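Side-chain contacts in L-lysine 6-oxidase (PDB 3WEU), which oxidises the side-chain amine of L-lysine by means of a cysteine tryptophylquinone cofactor and, through the hydrogen peroxide it releases, kills a broad range of bacteria: residues I83-H88 against L185-Q190; V62-G67 against S432-A437; T517-N522 against V528-Q533; K503-A506 against A511-F514. All coordinates share one frame; numbering follows the deposited sequence.

Contacts 1 and 2 both use the curled N-terminal sheet, and they touch through the indole of Trp-85, which packs on Phe-63 and Val-65. Contact 1 is buried and apolar, made between strands of the sheet itself; contact 2 is at the surface, where a methionine, a lysine and a phenylalanine bridge from the sheet to a helix of the C-terminal region. Contacts 3 and 4 are partly buried, adjoin in sequence, and share one ethanediol molecule. There polar groups do the work: a carboxylate gripping a loop amide in contact 4, a bridging water in contact 3. The centres of contacts 1 and 3 lie about 47 Å apart, on opposite sides of the chain's centre.

Contact 1: I83-H88 against L185-Q190; sequences IEWTVH and LRTDSQ
Leu-185 reaches from strand 181-187 to Val-87 on strand 80-91. From its CB the chain runs across to CG, which lies anti to the carbonyl carbon (chi1 -58°), and there it forks. CD1 comes to 4.0 Å from Val-87 CB, and CD2 does the same, so the fork straddles the root of the valine. Both methyls also touch Val-87 CG2, each at 4.1 Å. Branched aliphatic residues suit this place, since they fill the gap between backbones that share no hydrogen bond, with Val-87 CA 8.0 Å from Leu-185 CA. The strands are not paired with each other in the curled mixed sheet but turn side chains toward one another; the domain belongs to the E-set (immunoglobulin-like) clan, consistent with such a sheet. Leu-193 of strand 193-196 packs on Val-87 and Trp-85 as well. Two residues along, Thr-187 CG2 lies 4.2 Å from Trp-85 CD1, oblique to the ring. The threonine hydroxyl is bound to Gly-146 O and Ala-149 N, while the indole NE1 donates to Gly-191 O, which settles both polar groups inside the core. Beyond the strand, Asp-188 OD1 accepts from Gln-190 N at 2.9 Å, closing an Asx turn.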
loop_
_atom_site.group_PDB
_atom_site.type_symbol
_atom_site.label_atom_id
_atom_site.label_comp_id
_atom_site.label_asym_id
_atom_site.label_seq_id
_atom_site.Cartn_x
_atom_site.Cartn_y
_atom_site.Cartn_z
ATOM N N ILE A 83 1.219 26.725 48.281
ATOM C CA ILE A 83 1.913 25.552 47.792
ATOM C C ILE A 83 1.696 25.634 46.292
ATOM O O ILE A 83 0.592 25.564 45.846
ATOM C CB ILE A 83 1.320 24.241 48.369
ATOM C CG1 ILE A 83 1.509 24.204 49.896
ATOM C CG2 ILE A 83 1.969 23.063 47.660
ATOM C CD1 ILE A 83 0.840 22.992 50.622
ATOM N N GLU A 84 2.784 25.753 45.546
ATOM C CA GLU A 84 2.705 25.940 44.119
ATOM C C GLU A 84 3.451 24.808 43.476
ATOM O O GLU A 84 4.611 24.570 43.777
ATOM C CB GLU A 84 3.327 27.235 43.681
ATOM C CG GLU A 84 2.989 27.517 42.236
ATOM C CD GLU A 84 3.372 28.940 41.822
ATOM O OE1 GLU A 84 4.333 29.507 42.389
ATOM O OE2 GLU A 84 2.676 29.460 40.945
ATOM N N TRP A 85 2.764 24.145 42.577
ATOM C CA TRP A 85 3.329 23.008 41.911
ATOM C C TRP A 85 3.575 23.440 40.497
ATOM O O TRP A 85 2.701 24.027 39.892
ATOM C CB TRP A 85 2.265 21.881 41.913
ATOM C CG TRP A 85 1.754 21.446 43.238
ATOM C CD1 TRP A 85 0.641 21.888 43.896
ATOM C CD2 TRP A 85 2.300 20.415 44.024
ATOM N NE1 TRP A 85 0.473 21.200 45.068
ATOM C CE2 TRP A 85 1.470 20.261 45.160
ATOM C CE3 TRP A 85 3.396 19.560 43.856
ATOM C CZ2 TRP A 85 1.731 19.330 46.152
ATOM C CZ3 TRP A 85 3.631 18.637 44.813
ATOM C CH2 TRP A 85 2.806 18.515 45.959
ATOM N N THR A 86 4.747 23.115 39.946
ATOM C CA THR A 86 5.075 23.404 38.601
ATOM C C THR A 86 5.474 22.110 37.949
ATOM O O THR A 86 6.387 21.419 38.393
ATOM C CB THR A 86 6.218 24.443 38.541
ATOM O OG1 THR A 86 5.717 25.661 39.106
ATOM C CG2 THR A 86 6.606 24.689 37.193
ATOM N N VAL A 87 4.732 21.744 36.927
ATOM C CA VAL A 87 4.987 20.487 36.238
ATOM C C VAL A 87 5.335 20.734 34.810
ATOM O O VAL A 87 4.584 21.441 34.042
ATOM C CB VAL A 87 3.740 19.578 36.303
ATOM C CG1 VAL A 87 4.026 18.282 35.549
ATOM C CG2 VAL A 87 3.346 19.340 37.741
ATOM N N HIS A 88 6.469 20.179 34.409
ATOM C CA HIS A 88 6.887 20.320 33.052
ATOM C C HIS A 88 6.967 18.965 32.313
ATOM O O HIS A 88 7.923 18.229 32.463
ATOM C CB HIS A 88 8.245 21.074 32.973
ATOM C CG HIS A 88 8.658 21.466 31.575
ATOM N ND1 HIS A 88 9.818 22.192 31.314
ATOM C CD2 HIS A 88 8.104 21.212 30.372
ATOM C CE1 HIS A 88 9.934 22.377 30.015
ATOM N NE2 HIS A 88 8.884 21.840 29.420
ATOM N N LEU A 185 -3.451 20.006 34.828
ATOM C CA LEU A 185 -3.026 20.080 36.220
ATOM C C LEU A 185 -4.212 20.580 37.032
ATOM O O LEU A 185 -4.991 21.441 36.569
ATOM C CB LEU A 185 -1.898 21.089 36.474
ATOM C CG LEU A 185 -0.629 20.885 35.692
ATOM C CD1 LEU A 185 0.452 21.797 36.238
ATOM C CD2 LEU A 185 -0.192 19.406 35.752
ATOM N N ARG A 186 -4.426 19.946 38.175
ATOM C CA ARG A 186 -5.423 20.417 39.111
ATOM C C ARG A 186 -4.837 20.477 40.511
ATOM O O ARG A 186 -3.784 19.882 40.780
ATOM C CB ARG A 186 -6.608 19.484 39.128
ATOM C CG ARG A 186 -7.520 19.633 37.968
ATOM C CD ARG A 186 -8.590 18.547 38.004
ATOM N NE ARG A 186 -9.680 18.783 37.036
ATOM C CZ ARG A 186 -10.859 19.362 37.300
ATOM N NH1 ARG A 186 -11.143 19.896 38.463
ATOM N NH2 ARG A 186 -11.747 19.478 36.342
ATOM N N THR A 187 -5.574 21.098 41.414
ATOM C CA THR A 187 -5.394 20.925 42.819
ATOM C C THR A 187 -6.714 20.498 43.392
ATOM O O THR A 187 -7.761 20.784 42.819
ATOM C CB THR A 187 -4.951 22.161 43.593
ATOM O OG1 THR A 187 -5.890 23.221 43.353
ATOM C CG2 THR A 187 -3.464 22.548 43.211
ATOM N N ASP A 188 -6.638 19.839 44.534
ATOM C CA ASP A 188 -7.817 19.355 45.260
ATOM C C ASP A 188 -8.180 20.487 46.224
ATOM O O ASP A 188 -7.637 21.626 46.105
ATOM C CB ASP A 188 -7.607 17.996 45.951
ATOM C CG ASP A 188 -6.738 18.041 47.177
ATOM O OD1 ASP A 188 -6.169 19.108 47.533
ATOM O OD2 ASP A 188 -6.566 16.961 47.804
ATOM N N SER A 189 -9.144 20.229 47.091
ATOM C CA SER A 189 -9.651 21.257 47.978
ATOM C C SER A 189 -8.636 21.758 49.006
ATOM O O SER A 189 -8.869 22.773 49.648
ATOM C CB SER A 189 -10.964 20.823 48.644
ATOM O OG SER A 189 -10.710 19.834 49.564
ATOM N N GLN A 190 -7.525 21.053 49.198
ATOM C CA GLN A 190 -6.482 21.437 50.146
ATOM C C GLN A 190 -5.154 21.760 49.497
ATOM O O GLN A 190 -4.123 21.907 50.194
ATOM C CB GLN A 190 -6.281 20.332 51.183
ATOM C CG GLN A 190 -7.496 20.149 52.093
ATOM C CD GLN A 190 -7.381 18.985 53.042
ATOM O OE1 GLN A 190 -7.469 17.815 52.666
ATOM N NE2 GLN A 190 -7.191 19.303 54.322
#

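Contact 2: V62-G67 against S432-A437; sequences VFKVFG and SDMDTA
Strand 62-66, bearing Lys-64 and Phe-66, passes the first turn of helix 433-439, bearing Met-434, at a distance: the nearest CA atoms, of Phe-66 and Ser-432, are 11.8 Å apart, and only long side chains can span the gap. What spans it is a Met-aromatic contact. Met-434 and Phe-66 approach from opposite directions, and the sulfur SD comes to 3.7 Å from the ring atom CZ. It lies 4.8 Å from the ring centroid and 65° off the ring normal, an oblique approach. Beyond the sulfur the chain bends (chi3 64°) and carries the methyl CE to Lys-64, where it stops 4.0 Å from CD. The lysine is extended beyond CG and crosses the methionine at about a right angle, offering its aliphatic middle to the methyl. Methionine suits the helix side because it is long, unbranched and polarisable, able to serve a ring and a methylene run at once. The contact joins the N-terminal sheet to the C-terminal region. It has a polar counterpart close by, where Asp-435 OD1 accepts from His-6 ND1 and Ser-8 N on strand 4-13, next to strand 58-66. Met-434 also rests on His-6. The backbone N of Met-434 is capped by Ser-432, the N-cap residue, whose OG accepts from it at 3.1 Å, with an N-H...O angle of 139°.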
loop_
_atom_site.group_PDB
_atom_site.type_symbol
_atom_site.label_atom_id
_atom_site.label_comp_id
_atom_site.label_asym_id
_atom_site.label_seq_id
_atom_site.Cartn_x
_atom_site.Cartn_y
_atom_site.Cartn_z
ATOM N N VAL A 62 -2.292 11.936 42.298
ATOM C CA VAL A 62 -2.182 12.879 43.433
ATOM C C VAL A 62 -0.769 12.877 43.930
ATOM O O VAL A 62 -0.165 11.810 44.116
ATOM C CB VAL A 62 -3.123 12.484 44.578
ATOM C CG1 VAL A 62 -2.960 13.366 45.805
ATOM C CG2 VAL A 62 -4.559 12.493 44.092
ATOM N N PHE A 63 -0.209 14.064 44.135
ATOM C CA PHE A 63 1.048 14.208 44.816
ATOM C C PHE A 63 0.820 14.972 46.111
ATOM O O PHE A 63 -0.032 15.890 46.165
ATOM C CB PHE A 63 2.063 15.016 44.004
ATOM C CG PHE A 63 2.570 14.367 42.748
ATOM C CD1 PHE A 63 1.874 14.461 41.603
ATOM C CD2 PHE A 63 3.851 13.790 42.709
ATOM C CE1 PHE A 63 2.354 13.909 40.425
ATOM C CE2 PHE A 63 4.366 13.259 41.517
ATOM C CZ PHE A 63 3.624 13.320 40.363
ATOM N N LYS A 64 1.580 14.603 47.122
ATOM C CA LYS A 64 1.508 15.162 48.496
ATOM C C LYS A 64 2.921 15.603 48.864
ATOM O O LYS A 64 3.919 15.058 48.345
ATOM C CB LYS A 64 1.037 14.146 49.443
ATOM C CG LYS A 64 -0.396 13.709 49.142
ATOM C CD LYS A 64 -0.910 12.738 50.211
ATOM C CE LYS A 64 -2.222 12.115 49.757
ATOM N NZ LYS A 64 -2.744 11.160 50.790
ATOM N N VAL A 65 3.002 16.646 49.682
ATOM C CA VAL A 65 4.299 17.165 50.124
ATOM C C VAL A 65 4.296 17.066 51.633
ATOM O O VAL A 65 3.250 17.246 52.302
ATOM C CB VAL A 65 4.573 18.583 49.575
ATOM C CG1 VAL A 65 3.424 19.503 49.948
ATOM C CG2 VAL A 65 5.908 19.147 50.067
ATOM N N PHE A 66 5.471 16.726 52.176
ATOM C CA PHE A 66 5.606 16.432 53.591
ATOM C C PHE A 66 6.738 17.216 54.200
ATOM O O PHE A 66 7.758 17.405 53.547
ATOM C CB PHE A 66 5.921 14.940 53.764
ATOM C CG PHE A 66 4.815 14.058 53.307
ATOM C CD1 PHE A 66 4.669 13.764 51.977
ATOM C CD2 PHE A 66 3.861 13.602 54.194
ATOM C CE1 PHE A 66 3.624 12.943 51.550
ATOM C CE2 PHE A 66 2.805 12.795 53.754
ATOM C CZ PHE A 66 2.682 12.525 52.416
ATOM N N GLY A 67 6.580 17.615 55.461
ATOM C CA GLY A 67 7.611 18.361 56.158
ATOM C C GLY A 67 8.654 17.448 56.772
ATOM O O GLY A 67 8.674 16.211 56.526
ATOM N N SER A 432 9.084 4.686 50.945
ATOM C CA SER A 432 7.699 5.034 51.219
ATOM C C SER A 432 6.744 4.162 50.431
ATOM O O SER A 432 6.951 3.929 49.262
ATOM C CB SER A 432 7.499 6.517 50.804
ATOM O OG SER A 432 6.130 6.845 50.789
ATOM N N ASP A 433 5.617 3.767 51.035
ATOM C CA ASP A 433 4.523 3.152 50.281
ATOM C C ASP A 433 3.971 3.943 49.152
ATOM O O ASP A 433 3.520 3.402 48.145
ATOM C CB ASP A 433 3.340 2.865 51.213
ATOM C CG ASP A 433 3.607 1.710 52.114
ATOM O OD1 ASP A 433 4.591 0.935 51.868
ATOM O OD2 ASP A 433 2.802 1.548 53.060
ATOM N N MET A 434 3.982 5.270 49.289
ATOM C CA MET A 434 3.456 6.109 48.202
ATOM C C MET A 434 4.351 6.061 46.951
ATOM O O MET A 434 3.865 6.111 45.773
ATOM C CB MET A 434 3.368 7.541 48.701
ATOM C CG MET A 434 2.430 7.677 49.898
ATOM S SD MET A 434 2.392 9.475 50.333
ATOM C CE MET A 434 1.666 10.005 48.836
ATOM N N ASP A 435 5.634 5.763 47.195
ATOM C CA ASP A 435 6.561 5.658 46.103
ATOM C C ASP A 435 6.426 4.308 45.390
ATOM O O ASP A 435 6.647 4.229 44.200
ATOM C CB ASP A 435 7.993 5.788 46.580
ATOM C CG ASP A 435 8.363 7.216 46.972
ATOM O OD1 ASP A 435 7.568 8.153 46.680
ATOM O OD2 ASP A 435 9.486 7.350 47.565
ATOM N N THR A 436 6.075 3.261 46.119
ATOM C CA THR A 436 5.913 1.966 45.439
ATOM C C THR A 436 4.584 1.872 44.695
ATOM O O THR A 436 4.483 1.147 43.689
ATOM C CB THR A 436 6.102 0.819 46.429
ATOM O OG1 THR A 436 5.070 0.850 47.411
ATOM C CG2 THR A 436 7.449 0.912 47.077
ATOM N N ALA A 437 3.554 2.595 45.177
ATOM C CA ALA A 437 2.212 2.428 44.667
ATOM C C ALA A 437 2.039 2.987 43.287
ATOM O O ALA A 437 1.088 2.614 42.648
ATOM C CB ALA A 437 1.181 3.078 45.564
#

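Contact 3: T517-N522 against V528-Q533; sequences TIQTVN and VNKASQ. With EDO (1,2-ethanediol), chain K.
Gln-519 and Lys-530 meet through their chain shapes: the glutamine sets CG opposite its backbone N (chi1 -163°) and then bends at chi2 (72°), while the lysine starts away from the strand opposite but, with CG anti to the carbonyl carbon (chi1 -64°) and an extended chain beyond, brings its end near. They cross at about a right angle, with Gln-519 NE2 3.9 Å from Lys-530 CE. The glutamine's OE1 is taken by Trp-580 NE1. Further along, the two segments are joined by water. One water accepts from Asn-522 N at 2.8 Å and lies within donating distance of Asn-529 O (2.7 Å) and Asn-529 OD1 (2.9 Å); it has more acceptors than protons, so which are used is not fixed. Asn-529 ND2 donates to Asn-384 O and Ser-387 O, which holds the amide with OD1 turned to the water. Asn-522 CB packs 3.7 Å from Val-528 O, and its amide binds Leu-572 O and Ser-524 OG through ND2 and Glu-525 N through OD1. The contact thus links two antiparallel two-stranded sheets: the long ribbon of 530-543 with 557-571, and the pair 518-522 with 575-579. In sequence, strand 518-522 closely follows Cys-516 and strand 575-579 precedes Trp-581, the cross-linked residues of the quinone cofactor.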
loop_
_atom_site.group_PDB
_atom_site.type_symbol
_atom_site.label_atom_id
_atom_site.label_comp_id
_atom_site.label_asym_id
_atom_site.label_seq_id
_atom_site.Cartn_x
_atom_site.Cartn_y
_atom_site.Cartn_z
ATOM N N THR A 517 2.356 -8.847 22.788
ATOM C CA THR A 517 1.414 -9.939 22.773
ATOM C C THR A 517 2.179 -11.208 23.128
ATOM O O THR A 517 2.375 -11.539 24.349
ATOM C CB THR A 517 0.694 -10.029 21.407
ATOM O OG1 THR A 517 1.656 -10.127 20.394
ATOM C CG2 THR A 517 -0.102 -8.771 21.150
ATOM N N ILE A 518 2.685 -11.891 22.102
ATOM C CA ILE A 518 3.484 -13.070 22.237
ATOM C C ILE A 518 4.684 -12.950 21.297
ATOM O O ILE A 518 4.678 -12.105 20.355
ATOM C CB ILE A 518 2.726 -14.355 21.938
ATOM C CG1 ILE A 518 2.137 -14.414 20.504
ATOM C CG2 ILE A 518 1.567 -14.485 22.953
ATOM C CD1 ILE A 518 3.116 -14.897 19.448
ATOM N N GLN A 519 5.697 -13.770 21.581
ATOM C CA GLN A 519 6.830 -13.906 20.645
ATOM C C GLN A 519 7.094 -15.366 20.454
ATOM O O GLN A 519 7.047 -16.117 21.418
ATOM C CB GLN A 519 8.063 -13.263 21.270
ATOM C CG GLN A 519 9.162 -12.987 20.261
ATOM C CD GLN A 519 8.893 -11.857 19.310
ATOM O OE1 GLN A 519 8.132 -10.930 19.589
ATOM N NE2 GLN A 519 9.539 -11.936 18.129
ATOM N N THR A 520 7.374 -15.791 19.211
ATOM C CA THR A 520 7.825 -17.125 18.952
ATOM C C THR A 520 9.349 -17.080 18.966
ATOM O O THR A 520 9.972 -16.480 18.070
ATOM C CB THR A 520 7.223 -17.499 17.555
ATOM O OG1 THR A 520 5.784 -17.633 17.759
ATOM C CG2 THR A 520 7.727 -18.771 17.113
ATOM N N VAL A 521 9.948 -17.696 19.972
ATOM C CA VAL A 521 11.377 -17.527 20.330
ATOM C C VAL A 521 12.166 -18.836 20.117
ATOM O O VAL A 521 11.857 -19.906 20.673
ATOM C CB VAL A 521 11.546 -17.086 21.800
ATOM C CG1 VAL A 521 12.982 -16.684 22.063
ATOM C CG2 VAL A 521 10.561 -15.935 22.134
ATOM N N ASN A 522 13.213 -18.742 19.293
ATOM C CA ASN A 522 14.073 -19.878 19.019
ATOM C C ASN A 522 14.732 -20.308 20.335
ATOM O O ASN A 522 15.190 -19.432 21.108
ATOM C CB ASN A 522 15.210 -19.476 18.046
ATOM C CG ASN A 522 16.266 -20.537 17.986
ATOM O OD1 ASN A 522 17.252 -20.480 18.690
ATOM N ND2 ASN A 522 15.971 -21.591 17.283
ATOM N N VAL A 528 20.926 -16.577 17.857
ATOM C CA VAL A 528 19.937 -16.411 16.810
ATOM C C VAL A 528 18.525 -16.218 17.373
ATOM O O VAL A 528 18.036 -17.063 18.145
ATOM C CB VAL A 528 19.896 -17.635 15.946
ATOM C CG1 VAL A 528 18.814 -17.448 14.878
ATOM C CG2 VAL A 528 21.283 -17.824 15.246
ATOM N N ASN A 529 17.909 -15.100 17.022
ATOM C CA ASN A 529 16.438 -14.977 17.203
ATOM C C ASN A 529 15.678 -15.239 15.894
ATOM O O ASN A 529 14.668 -15.901 15.911
ATOM C CB ASN A 529 16.060 -13.634 17.814
ATOM C CG ASN A 529 16.183 -13.633 19.319
ATOM O OD1 ASN A 529 15.732 -14.551 19.954
ATOM N ND2 ASN A 529 16.768 -12.603 19.893
ATOM N N LYS A 530 16.163 -14.693 14.785
ATOM C CA LYS A 530 15.486 -14.792 13.479
ATOM C C LYS A 530 16.532 -15.193 12.423
ATOM O O LYS A 530 17.722 -14.902 12.567
ATOM C CB LYS A 530 14.756 -13.467 13.102
ATOM C CG LYS A 530 13.663 -13.225 14.092
ATOM C CD LYS A 530 12.474 -12.512 13.665
ATOM C CE LYS A 530 11.716 -12.087 14.888
ATOM N NZ LYS A 530 10.977 -10.978 14.326
ATOM N N ALA A 531 16.060 -15.847 11.389
ATOM C CA ALA A 531 16.921 -16.263 10.281
ATOM C C ALA A 531 16.114 -16.103 9.034
ATOM O O ALA A 531 14.845 -15.935 9.110
ATOM C CB ALA A 531 17.234 -17.698 10.468
ATOM N N SER A 532 16.772 -16.218 7.871
ATOM C CA SER A 532 15.961 -16.265 6.633
ATOM C C SER A 532 15.519 -17.688 6.465
ATOM O O SER A 532 16.168 -18.631 6.921
ATOM C CB SER A 532 16.771 -15.781 5.439
ATOM O OG SER A 532 17.810 -16.701 5.258
ATOM N N GLN A 533 14.376 -17.880 5.828
ATOM C CA GLN A 533 13.885 -19.173 5.615
ATOM C C GLN A 533 13.458 -19.302 4.157
ATOM O O GLN A 533 12.739 -18.416 3.634
ATOM C CB GLN A 533 12.740 -19.439 6.533
ATOM C CG GLN A 533 12.093 -20.804 6.395
ATOM C CD GLN A 533 10.975 -21.001 7.388
ATOM O OE1 GLN A 533 11.157 -21.395 8.573
ATOM N NE2 GLN A 533 9.777 -20.730 6.904
HETATM C C1 EDO K . 0.803 -8.725 16.746
HETATM O O1 EDO K . 1.653 -8.199 17.754
HETATM C C2 EDO K . -0.134 -9.647 17.474
HETATM O O2 EDO K . 0.578 -10.811 17.953
HETATM O O HOH W 1 13.726 -16.073 18.481
#

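Contact 4: K503-A506 against A511-F514; sequences KRMA and ADFF. With EDO (1,2-ethanediol), chain K.
Asp-512 OD2 accepts from Ala-506 N at 2.9 Å, in a nearly straight bond with an N-H...O angle of 161°. The amide comes from above the carboxylate plane, 38° out of it. This is a side-chain-to-backbone tie from the first turn of helix 510-515 to the loop just before it, holding the loop close to the helix that follows. Aspartate is well suited: CG lies anti to the carbonyl carbon (chi1 -73°), and the short arm delivers a carboxylate across a gap of only 5.7 Å between the CA atoms of Ala-506 and Asp-512. Room is scarce, and the loop residue is an alanine: its CB stands 3.3 Å from Asp-512 OD1, while it also meets the methyl of Ala-511 at 3.9 Å. Met-505 lies beside the carboxylate, its CB 3.7 Å from Asp-512 OD2, and bends at chi2 and chi3 bring CE near the same oxygen. The loop's carbonyls are held from the N-terminal region, by Arg-122 on Lys-503 O and Met-505 O and by Lys-93 on Ala-506 O. Ala-511 and Phe-514 also pack on helix 619-625, and Cys-516 of the cofactor cross-link follows directly on helix 510-515. Near that end an ethanediol, probably from the crystallisation liquor, donates from O1 to Phe-514 O at 2.6 Å, bonds to Thr-517 OG1 by its other hydroxyl, and lays C1 over one face of the Phe-514 ring, 3.9 Å from CE2.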
loop_
_atom_site.group_PDB
_atom_site.type_symbol
_atom_site.label_atom_id
_atom_site.label_comp_id
_atom_site.label_asym_id
_atom_site.label_seq_id
_atom_site.Cartn_x
_atom_site.Cartn_y
_atom_site.Cartn_z
ATOM N N LYS A 503 10.839 8.701 25.997
ATOM C CA LYS A 503 11.134 8.980 24.600
ATOM C C LYS A 503 11.521 7.772 23.797
ATOM O O LYS A 503 11.354 7.767 22.559
ATOM C CB LYS A 503 12.242 10.027 24.489
ATOM C CG LYS A 503 13.563 9.581 25.017
ATOM C CD LYS A 503 14.496 10.757 25.219
ATOM C CE LYS A 503 15.793 10.338 25.919
ATOM N NZ LYS A 503 16.828 11.442 25.925
ATOM N N ARG A 504 12.062 6.768 24.448
ATOM C CA ARG A 504 12.516 5.567 23.747
ATOM C C ARG A 504 11.400 4.663 23.254
ATOM O O ARG A 504 11.601 3.809 22.378
ATOM C CB ARG A 504 13.444 4.761 24.664
ATOM C CG ARG A 504 14.784 5.445 24.821
ATOM C CD ARG A 504 15.575 4.718 25.873
ATOM N NE ARG A 504 16.937 5.247 26.030
ATOM C CZ ARG A 504 17.225 6.350 26.698
ATOM N NH1 ARG A 504 16.230 7.085 27.246
ATOM N NH2 ARG A 504 18.492 6.750 26.784
ATOM N N MET A 505 10.199 4.836 23.815
ATOM C CA MET A 505 9.087 3.948 23.550
ATOM C C MET A 505 8.574 4.179 22.134
ATOM O O MET A 505 8.955 5.158 21.469
ATOM C CB MET A 505 7.934 4.179 24.540
ATOM C CG MET A 505 8.312 4.259 26.008
ATOM S SD MET A 505 9.429 2.951 26.552
ATOM C CE MET A 505 8.236 1.641 26.700
ATOM N N ALA A 506 7.697 3.290 21.672
ATOM C CA ALA A 506 7.201 3.435 20.315
ATOM C C ALA A 506 6.458 4.741 20.138
ATOM O O ALA A 506 5.804 5.280 21.048
ATOM C CB ALA A 506 6.312 2.273 19.907
ATOM N N ALA A 511 1.720 1.130 18.808
ATOM C CA ALA A 511 2.582 0.055 18.275
ATOM C C ALA A 511 3.111 -0.859 19.365
ATOM O O ALA A 511 3.168 -2.041 19.181
ATOM C CB ALA A 511 3.773 0.643 17.515
ATOM N N ASP A 512 3.565 -0.317 20.490
ATOM C CA ASP A 512 4.043 -1.185 21.577
ATOM C C ASP A 512 2.855 -2.071 21.990
ATOM O O ASP A 512 3.044 -3.254 22.212
ATOM C CB ASP A 512 4.610 -0.421 22.765
ATOM C CG ASP A 512 5.964 0.203 22.486
ATOM O OD1 ASP A 512 6.759 -0.435 21.707
ATOM O OD2 ASP A 512 6.247 1.264 23.119
ATOM N N PHE A 513 1.644 -1.489 22.066
ATOM C CA PHE A 513 0.450 -2.201 22.500
ATOM C C PHE A 513 0.119 -3.299 21.509
ATOM O O PHE A 513 -0.084 -4.460 21.905
ATOM C CB PHE A 513 -0.693 -1.200 22.681
ATOM C CG PHE A 513 -2.002 -1.756 23.299
ATOM C CD1 PHE A 513 -2.062 -2.836 24.070
ATOM C CD2 PHE A 513 -3.159 -1.037 23.143
ATOM C CE1 PHE A 513 -3.259 -3.254 24.694
ATOM C CE2 PHE A 513 -4.352 -1.424 23.755
ATOM C CZ PHE A 513 -4.383 -2.565 24.524
ATOM N N PHE A 514 0.102 -2.992 20.203
ATOM C CA PHE A 514 -0.238 -3.976 19.202
ATOM C C PHE A 514 0.785 -5.133 19.191
ATOM O O PHE A 514 0.437 -6.214 18.896
ATOM C CB PHE A 514 -0.270 -3.297 17.791
ATOM C CG PHE A 514 -0.658 -4.204 16.700
ATOM C CD1 PHE A 514 -1.967 -4.605 16.557
ATOM C CD2 PHE A 514 0.297 -4.680 15.787
ATOM C CE1 PHE A 514 -2.356 -5.466 15.536
ATOM C CE2 PHE A 514 -0.084 -5.539 14.772
ATOM C CZ PHE A 514 -1.399 -5.951 14.637
HETATM C C1 EDO K . 0.803 -8.725 16.746
HETATM O O1 EDO K . 1.653 -8.199 17.754
HETATM C C2 EDO K . -0.134 -9.647 17.474
HETATM O O2 EDO K . 0.578 -10.811 17.953
#